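Local coordinates for protein metallo-beta-lactamase 1 (Acinetobacter baumannii, PDB 5MMD) that probably hydrolyses the amide bond of beta-lactam antibiotics with the help of zinc ions, giving substituted beta-amino acids and so conferring antibiotic resistance, at residues Val133-Gly137 with Asn186-Tyr191; Phe160-Ser166 with Glu208-Thr213. One frame throughout, in Å; residues are numbered along the deposited sequence.

Both contacts fasten a helix on the outside of the five-stranded sheet of the metallo-beta-lactamase fold to chain that belongs to, or follows, that sheet. Contact 1 sets the end of helix 180-190 against strand 131-134 and is only partly buried; it relies on two tyrosines, a lysine and a single hydrogen bond. Contact 2 joins the loop after strand 154-158 to helix 208-223, is buried where contact 1 is only partly so, and hides 534 Å² against 284 Å², combining aliphatic packing with two hydrogen bonds and a zinc-bound histidine. Their centres lie 14 Å apart, and they touch directly: Pro136 CG is 3.7 Å from Phe160 CZ, and Thr187 OG1 is 3.4 Å from Phe160 CE2.

Contact 1. Residues Val133-Gly137 with Asn186-Tyr191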
# COMPACT_ATOMS: atom_id res chain seq x y z
N VAL A 133 -9.20 5.03 4.91
CA VAL A 133 -7.97 4.44 5.43
C VAL A 133 -8.26 3.81 6.78
O VAL A 133 -9.01 4.36 7.58
CB VAL A 133 -6.87 5.48 5.55
CG1 VAL A 133 -5.51 4.83 5.98
CG2 VAL A 133 -6.71 6.20 4.25
N TYR A 134 -7.68 2.65 7.02
CA TYR A 134 -7.89 1.91 8.25
C TYR A 134 -6.62 1.24 8.76
O TYR A 134 -5.91 0.56 8.01
CB TYR A 134 -8.94 0.83 8.04
CG TYR A 134 -9.16 -0.15 9.19
CD1 TYR A 134 -9.53 0.28 10.43
CD2 TYR A 134 -9.03 -1.53 8.98
CE1 TYR A 134 -9.75 -0.61 11.48
CE2 TYR A 134 -9.26 -2.43 10.01
CZ TYR A 134 -9.63 -1.95 11.26
OH TYR A 134 -9.86 -2.81 12.34
N TYR A 135 -6.38 1.40 10.05
CA TYR A 135 -5.33 0.64 10.72
C TYR A 135 -5.88 -0.61 11.42
O TYR A 135 -6.59 -0.50 12.43
CB TYR A 135 -4.63 1.54 11.73
CG TYR A 135 -3.57 0.86 12.54
CD1 TYR A 135 -2.39 0.42 11.95
CD2 TYR A 135 -3.71 0.70 13.92
CE1 TYR A 135 -1.38 -0.19 12.72
CE2 TYR A 135 -2.71 0.10 14.68
CZ TYR A 135 -1.56 -0.35 14.06
OH TYR A 135 -0.57 -0.93 14.81
N PRO A 136 -5.56 -1.79 10.90
CA PRO A 136 -6.08 -3.03 11.47
C PRO A 136 -5.29 -3.51 12.68
O PRO A 136 -5.76 -4.37 13.40
CB PRO A 136 -5.96 -4.02 10.30
CG PRO A 136 -4.75 -3.56 9.53
CD PRO A 136 -4.76 -2.04 9.67
N GLY A 137 -4.14 -2.91 12.93
CA GLY A 137 -3.26 -3.38 13.99
C GLY A 137 -2.02 -3.93 13.31
O GLY A 137 -1.94 -3.94 12.08
N ASN A 186 -9.60 -8.55 12.04
CA ASN A 186 -10.27 -7.23 12.05
C ASN A 186 -10.68 -6.84 10.63
O ASN A 186 -11.78 -6.37 10.39
CB ASN A 186 -9.37 -6.14 12.64
CG ASN A 186 -9.19 -6.27 14.14
OD1 ASN A 186 -10.09 -6.78 14.84
ND2 ASN A 186 -8.05 -5.80 14.65
N THR A 187 -9.77 -7.07 9.69
CA THR A 187 -9.95 -6.66 8.30
C THR A 187 -11.03 -7.50 7.60
O THR A 187 -11.86 -6.96 6.83
CB THR A 187 -8.61 -6.77 7.56
OG1 THR A 187 -7.61 -5.99 8.25
CG2 THR A 187 -8.74 -6.29 6.12
N ILE A 188 -11.05 -8.79 7.89
CA ILE A 188 -12.12 -9.66 7.41
C ILE A 188 -13.51 -9.21 7.91
O ILE A 188 -14.48 -9.25 7.15
CB ILE A 188 -11.87 -11.12 7.84
CG1 ILE A 188 -10.68 -11.70 7.06
CG2 ILE A 188 -13.13 -11.94 7.68
CD1 ILE A 188 -10.06 -12.91 7.71
N SER A 189 -13.59 -8.80 9.18
CA SER A 189 -14.86 -8.33 9.74
C SER A 189 -15.32 -7.01 9.15
O SER A 189 -16.53 -6.77 9.00
CB SER A 189 -14.77 -8.17 11.25
OG SER A 189 -14.88 -9.43 11.87
N LYS A 190 -14.36 -6.15 8.83
CA LYS A 190 -14.67 -4.81 8.37
C LYS A 190 -15.07 -4.79 6.90
O LYS A 190 -15.94 -4.01 6.52
CB LYS A 190 -13.49 -3.87 8.62
CG LYS A 190 -13.90 -2.40 8.68
CD LYS A 190 -12.74 -1.55 9.11
CE LYS A 190 -13.07 -0.05 9.05
NZ LYS A 190 -14.00 0.40 10.08
N TYR A 191 -14.47 -5.67 6.09
CA TYR A 191 -14.66 -5.63 4.64
C TYR A 191 -15.22 -6.95 4.09
O TYR A 191 -14.70 -7.53 3.16
CB TYR A 191 -13.35 -5.24 3.96
CG TYR A 191 -12.81 -3.91 4.49
CD1 TYR A 191 -13.42 -2.72 4.17
CD2 TYR A 191 -11.69 -3.87 5.31
CE1 TYR A 191 -12.95 -1.50 4.65
CE2 TYR A 191 -11.18 -2.67 5.78
CZ TYR A 191 -11.82 -1.49 5.47
OH TYR A 191 -11.34 -0.29 5.94
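The last two residues of strand 131-134 and the loop that follows meet the C-terminal turn of helix 180-190: helix-on-sheet packing in one outer helix layer of the alpha-beta/beta-alpha sandwich of the metallo-beta-lactamase fold. The CA-to-CB bond of Val133 points away from the helix, and its side chain packs on Leu126 and Leu145, so the contact begins at Tyr134, whose CA-to-CB bond faces the helix. Lys190 lies over one face of its ring, with CD 3.6 Å from the Tyr134 ring centroid and 6° off the normal, a CH-pi contact; Lys190 NZ adds a cation-pi interaction at 4.8 Å from the centroid, 24° off the normal. At the ring edge lie Thr187 OG1 and Asn186 CB, the latter 3.4 Å from Tyr134 OH. Tyr191, the first residue to leave helical geometry, brings its OH to 3.4 Å from Tyr134 CB and its CE2 to 4.0 Å from Tyr134 CD2. Tyr135 turns the other way and hydrogen-bonds through its OH to the backbone O of Ile142. Pro136 returns to the helix: its CB lies 3.3 Å from Thr187 OG1, a hydroxyl already hydrogen-bonded to Ser183 O, while its carbonyl O accepts a hydrogen bond from Asn186 ND2 (3.0 Å, 162°). Gly137 follows with phi/psi of 113/178, where a CB would crowd the preceding carbonyl. Because Lys190 NZ also forms a salt bridge with Glu123, on the neighbouring strand 123-126, one lysine ties the helix end to two adjacent strands: its methylenes lie on the Tyr134 ring, while its ammonium faces both that ring and the Glu123 carboxylate.

Contact 2. Residues Phe160-Ser166 with Glu208-Thr213; sequences FIRSLES and ELLKHT. With ZN (zinc ion), chain D.
A zinc site marks this loop-on-helix contact in the metallo-beta-lactamase fold: the loop after strand 154-158, just beyond the zinc ligand Cys159, crosses the first turns of helix 208-223, where His212, its CA-to-CB bond pointing toward the loop, is the zinc ligand on the helix side. This zinc is separate from the ions held by His78, His80 and His140 and by Asp82, Cys159 and His201. Residues 161-163 are extended (phi/psi near -117/130, -94/148 and -69/152); a type I beta turn then runs from Ser163 to Ser166, closed by Ser166 N to Ser163 O at 3.0 Å. The CA register is Arg162 with Thr213 (5.5 Å) and Leu164 with Leu209 (5.8 Å). Thr213, chi1 m, uses OG1 twice: it accepts from Arg162 N (2.9 Å, 156°) and donates to Leu209 O one helical turn back (2.9 Å). Beside it, Ile161 (mm) sets CD1 3.6 Å from Leu210 CD2 and CG2 3.9 Å from Leu209 CB, while Leu164 CG lies 3.7 Å from Leu209 CD1. Arg162 leads its side chain away, its NE hydrogen-bonding to Gly168 O. Leu164 CA makes a CH-pi contact over the face of the His212 ring, 4.0 Å from the centroid and 29° off the normal. With chi1 t and chi2 64°, that imidazole spans loop and metal: NE2 donates to Ser166 O (2.7 Å, 131°), and ND1 binds zinc at 2.0 Å, with a water 2.5 Å from the ion.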
# COMPACT_ATOMS: atom_id res chain seq x y z
N PHE A 160 0.53 -5.81 4.28
CA PHE A 160 -0.23 -6.46 5.33
C PHE A 160 -0.97 -7.68 4.80
O PHE A 160 -1.38 -8.57 5.59
CB PHE A 160 -1.25 -5.46 5.92
CG PHE A 160 -2.17 -6.06 6.96
CD1 PHE A 160 -1.69 -6.38 8.21
CD2 PHE A 160 -3.52 -6.27 6.68
CE1 PHE A 160 -2.52 -6.92 9.18
CE2 PHE A 160 -4.36 -6.80 7.66
CZ PHE A 160 -3.85 -7.13 8.91
N ILE A 161 -1.21 -7.69 3.49
CA ILE A 161 -1.97 -8.77 2.85
C ILE A 161 -1.09 -9.48 1.88
O ILE A 161 -0.42 -8.85 1.07
CB ILE A 161 -3.27 -8.23 2.11
CG1 ILE A 161 -4.26 -7.62 3.10
CG2 ILE A 161 -3.93 -9.36 1.29
CD1 ILE A 161 -4.66 -8.56 4.26
N ARG A 162 -1.05 -10.81 1.98
CA ARG A 162 -0.26 -11.64 1.10
C ARG A 162 -1.06 -12.16 -0.09
O ARG A 162 -2.25 -12.43 0.01
CB ARG A 162 0.30 -12.83 1.87
CG ARG A 162 1.18 -12.38 3.05
CD ARG A 162 2.47 -11.72 2.56
NE ARG A 162 3.36 -12.71 1.94
CZ ARG A 162 4.44 -12.44 1.21
NH1 ARG A 162 4.82 -11.18 0.97
NH2 ARG A 162 5.15 -13.45 0.75
N SER A 163 -0.35 -12.33 -1.21
CA SER A 163 -0.95 -12.88 -2.41
C SER A 163 -1.28 -14.35 -2.22
O SER A 163 -0.64 -15.08 -1.42
CB SER A 163 -0.01 -12.71 -3.61
OG SER A 163 1.07 -13.59 -3.47
N LEU A 164 -2.30 -14.82 -2.95
CA LEU A 164 -2.72 -16.20 -2.81
C LEU A 164 -1.60 -17.17 -3.17
O LEU A 164 -1.62 -18.32 -2.72
CB LEU A 164 -3.94 -16.52 -3.67
CG LEU A 164 -5.34 -16.42 -3.07
CD1 LEU A 164 -6.29 -17.08 -4.11
CD2 LEU A 164 -5.48 -17.07 -1.71
N GLU A 165 -0.65 -16.74 -4.00
CA GLU A 165 0.43 -17.64 -4.44
C GLU A 165 1.56 -17.79 -3.39
O GLU A 165 2.46 -18.62 -3.54
CB GLU A 165 1.04 -17.13 -5.76
CG GLU A 165 0.09 -17.20 -6.94
CD GLU A 165 -1.05 -16.15 -6.91
OE1 GLU A 165 -0.87 -15.02 -6.38
OE2 GLU A 165 -2.14 -16.48 -7.46
N SER A 166 1.47 -17.00 -2.33
CA SER A 166 2.47 -17.00 -1.27
C SER A 166 2.12 -18.04 -0.23
O SER A 166 1.00 -18.07 0.26
CB SER A 166 2.55 -15.62 -0.62
OG SER A 166 2.98 -14.65 -1.55
N GLU A 208 -10.66 -13.82 -0.94
CA GLU A 208 -9.85 -14.94 -0.42
C GLU A 208 -8.46 -14.49 0.09
O GLU A 208 -7.88 -15.13 0.96
CB GLU A 208 -9.66 -16.05 -1.48
CG GLU A 208 -9.02 -17.35 -0.91
CD GLU A 208 -8.96 -18.51 -1.94
OE1 GLU A 208 -9.21 -18.25 -3.14
OE2 GLU A 208 -8.67 -19.68 -1.56
N LEU A 209 -7.92 -13.40 -0.43
CA LEU A 209 -6.62 -12.95 0.02
C LEU A 209 -6.63 -12.62 1.50
O LEU A 209 -5.63 -12.84 2.19
CB LEU A 209 -6.14 -11.75 -0.78
CG LEU A 209 -5.36 -12.09 -2.05
CD1 LEU A 209 -6.16 -12.83 -3.06
CD2 LEU A 209 -4.80 -10.79 -2.64
N LEU A 210 -7.76 -12.11 1.99
CA LEU A 210 -7.90 -11.79 3.40
C LEU A 210 -7.88 -13.06 4.27
O LEU A 210 -7.18 -13.10 5.31
CB LEU A 210 -9.17 -10.99 3.65
CG LEU A 210 -9.30 -9.66 2.88
CD1 LEU A 210 -10.50 -8.87 3.38
CD2 LEU A 210 -8.01 -8.83 2.98
N LYS A 211 -8.63 -14.08 3.84
CA LYS A 211 -8.69 -15.36 4.55
C LYS A 211 -7.33 -16.06 4.51
O LYS A 211 -6.85 -16.56 5.53
CB LYS A 211 -9.76 -16.29 3.95
CG LYS A 211 -11.20 -15.78 4.06
CD LYS A 211 -12.27 -16.81 3.67
NZ LYS A 211 -11.28 -19.19 3.99
N HIS A 212 -6.72 -16.07 3.33
CA HIS A 212 -5.40 -16.65 3.12
C HIS A 212 -4.36 -16.01 4.07
O HIS A 212 -3.58 -16.69 4.72
CB HIS A 212 -5.01 -16.46 1.64
CG HIS A 212 -3.63 -16.94 1.29
ND1 HIS A 212 -3.24 -18.26 1.37
CD2 HIS A 212 -2.54 -16.26 0.86
CE1 HIS A 212 -1.98 -18.37 1.00
NE2 HIS A 212 -1.53 -17.16 0.70
N THR A 213 -4.36 -14.68 4.16
CA THR A 213 -3.40 -14.00 5.02
C THR A 213 -3.63 -14.30 6.52
O THR A 213 -2.66 -14.55 7.26
CB THR A 213 -3.44 -12.49 4.79
OG1 THR A 213 -3.08 -12.20 3.43
CG2 THR A 213 -2.46 -11.79 5.73
ZN ZN D . -4.40 -19.95 1.50
O HOH W 1 -6.61 -20.12 2.73